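Hypothetical conserved protein TTC0263 (Thermus thermophilus, PDB 2PL2) is of unknown function but belongs to the tetratricopeptide repeat proteins, all-helical scaffolds built from stacked antiparallel helix pairs that commonly mediate protein-protein interactions. Local coordinates at residues A[81-86]-A[100-105]. Numbering follows the deposited sequence.
Sequences EAYVAL and LEQALS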
loop_
_atom_site.group_PDB
_atom_site.type_symbol
_atom_site.label_atom_id
_atom_site.label_comp_id
_atom_site.label_asym_id
_atom_site.label_seq_id
_atom_site.Cartn_x
_atom_site.Cartn_y
_atom_site.Cartn_z
ATOM N N GLU A 81 9.641 2.500 -10.667
ATOM C CA GLU A 81 8.941 2.402 -9.389
ATOM C C GLU A 81 9.293 1.101 -8.674
ATOM O O GLU A 81 9.351 1.048 -7.447
ATOM C CB GLU A 81 7.430 2.483 -9.615
ATOM C CG GLU A 81 6.930 3.889 -9.881
ATOM C CD GLU A 81 5.866 3.934 -10.957
ATOM O OE1 GLU A 81 4.988 3.040 -10.943
ATOM O OE2 GLU A 81 5.901 4.865 -11.808
ATOM N N ALA A 82 9.534 0.053 -9.453
ATOM C CA ALA A 82 9.893 -1.239 -8.906
ATOM C C ALA A 82 11.190 -1.152 -8.108
ATOM O O ALA A 82 11.300 -1.756 -7.037
ATOM C CB ALA A 82 10.021 -2.256 -10.026
ATOM N N TYR A 83 12.165 -0.396 -8.610
ATOM C CA TYR A 83 13.434 -0.255 -7.894
ATOM C C TYR A 83 13.264 0.515 -6.587
ATOM O O TYR A 83 13.962 0.246 -5.603
ATOM C CB TYR A 83 14.491 0.443 -8.759
ATOM C CG TYR A 83 15.080 -0.457 -9.816
ATOM C CD1 TYR A 83 15.714 -1.655 -9.466
ATOM C CD2 TYR A 83 14.967 -0.140 -11.169
ATOM C CE1 TYR A 83 16.204 -2.514 -10.437
ATOM C CE2 TYR A 83 15.455 -0.994 -12.146
ATOM C CZ TYR A 83 16.073 -2.177 -11.776
ATOM O OH TYR A 83 16.540 -3.032 -12.746
ATOM N N VAL A 84 12.349 1.482 -6.582
ATOM C CA VAL A 84 12.084 2.267 -5.380
ATOM C C VAL A 84 11.456 1.377 -4.302
ATOM O O VAL A 84 11.812 1.466 -3.132
ATOM C CB VAL A 84 11.130 3.461 -5.672
ATOM C CG1 VAL A 84 10.706 4.115 -4.371
ATOM C CG2 VAL A 84 11.824 4.483 -6.578
ATOM N N ALA A 85 10.524 0.521 -4.700
ATOM C CA ALA A 85 9.882 -0.364 -3.746
ATOM C C ALA A 85 10.971 -1.204 -3.097
ATOM O O ALA A 85 11.012 -1.352 -1.876
ATOM C CB ALA A 85 8.865 -1.259 -4.456
ATOM N N LEU A 86 11.856 -1.742 -3.932
ATOM C CA LEU A 86 12.977 -2.560 -3.479
ATOM C C LEU A 86 13.904 -1.759 -2.559
ATOM O O LEU A 86 14.589 -2.332 -1.713
ATOM C CB LEU A 86 13.774 -3.060 -4.680
ATOM C CG LEU A 86 13.140 -4.102 -5.600
ATOM C CD1 LEU A 86 13.914 -4.178 -6.913
ATOM C CD2 LEU A 86 13.136 -5.445 -4.896
ATOM N N LEU A 100 18.147 2.596 -6.006
ATOM C CA LEU A 100 17.749 3.972 -6.274
ATOM C C LEU A 100 18.567 4.494 -7.433
ATOM O O LEU A 100 18.074 5.238 -8.286
ATOM C CB LEU A 100 18.004 4.834 -5.032
ATOM C CG LEU A 100 16.847 5.464 -4.243
ATOM C CD1 LEU A 100 15.628 4.559 -4.222
ATOM C CD2 LEU A 100 17.345 5.761 -2.820
ATOM N N GLU A 101 19.835 4.099 -7.446
ATOM C CA GLU A 101 20.768 4.495 -8.497
ATOM C C GLU A 101 20.260 3.942 -9.827
ATOM O O GLU A 101 20.330 4.624 -10.857
ATOM C CB GLU A 101 22.151 3.928 -8.193
ATOM C CG GLU A 101 23.304 4.767 -8.694
ATOM C CD GLU A 101 23.581 5.955 -7.799
ATOM O OE1 GLU A 101 23.615 5.765 -6.557
ATOM O OE2 GLU A 101 23.777 7.072 -8.338
ATOM N N GLN A 102 19.737 2.714 -9.794
ATOM C CA GLN A 102 19.195 2.070 -10.994
ATOM C C GLN A 102 17.947 2.793 -11.467
ATOM O O GLN A 102 17.707 2.918 -12.674
ATOM C CB GLN A 102 18.843 0.598 -10.728
ATOM C CG GLN A 102 20.028 -0.273 -10.351
ATOM C CD GLN A 102 19.698 -1.759 -10.403
ATOM O OE1 GLN A 102 19.519 -2.329 -11.482
ATOM N NE2 GLN A 102 19.606 -2.389 -9.239
ATOM N N ALA A 103 17.148 3.250 -10.503
ATOM C CA ALA A 103 15.916 3.975 -10.798
ATOM C C ALA A 103 16.249 5.295 -11.479
ATOM O O ALA A 103 15.556 5.706 -12.403
ATOM C CB ALA A 103 15.112 4.214 -9.511
ATOM N N LEU A 104 17.315 5.951 -11.029
ATOM C CA LEU A 104 17.742 7.214 -11.628
ATOM C C LEU A 104 18.225 6.966 -13.040
ATOM O O LEU A 104 17.971 7.757 -13.952
ATOM C CB LEU A 104 18.898 7.832 -10.850
ATOM C CG LEU A 104 18.619 8.740 -9.658
ATOM C CD1 LEU A 104 19.926 9.414 -9.257
ATOM C CD2 LEU A 104 17.583 9.795 -10.027
ATOM N N SER A 105 18.939 5.862 -13.212
ATOM C CA SER A 105 19.486 5.508 -14.506
ATOM C C SER A 105 18.396 5.228 -15.520
ATOM O O SER A 105 18.429 5.733 -16.639
ATOM C CB SER A 105 20.398 4.285 -14.362
ATOM O OG SER A 105 21.070 4.006 -15.575
#
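Y83 lays one face of its phenol ring against the aliphatic start of Q102, and these are the two residues with the most surface buried by the contact. The evidence for a CH-pi interaction is direct: Q102 CB stands 3.8 Å from the centroid of the Y83 ring and only 3° off the ring normal, with CG, CD2 and CE2 of the ring all at about the same distance from it. The first torsion of Y83 sets CG anti to its carbonyl carbon, beside the backbone N, and that of Q102 does the same for its own CG, after which the glutamine chain runs on extended and crosses the tyrosine side chain at about a right angle. Its amide lies along the CE1 side of the ring, with OE1 towards the hydroxyl and NE2 near CE1 and CD1, tilted 41° from the ring plane rather than stacked on it; Q102 CD comes to 3.6 Å from Y83 CE1, and Q102 OE1 lies 3.3 Å from Y83 OH.

The two segments belong to consecutive helices, 73-88 and 93-113, whose local axes run antiparallel at 167° and approach to 8.2 Å; consecutive antiparallel helices packed like this are characteristic of the tetratricopeptide repeat family to which this region belongs. Such close spacing is matched by a small residue at the interface: A103 points its methyl at the opposing helix, and A103 CB meets Y83 CB at 3.9 Å. A103 CB is also 4.4 Å from V84 CG2, a looser contact. L100 starts out directed away from helix 73-88 but turns its CD1 branch back to within 4.5 Å of V84 CG2. L130 of helix 118-130 touches both V84 and L100, while beside Y83 lie L59 of helix 55-68 and, on helix 93-113 itself, Y99 and V106.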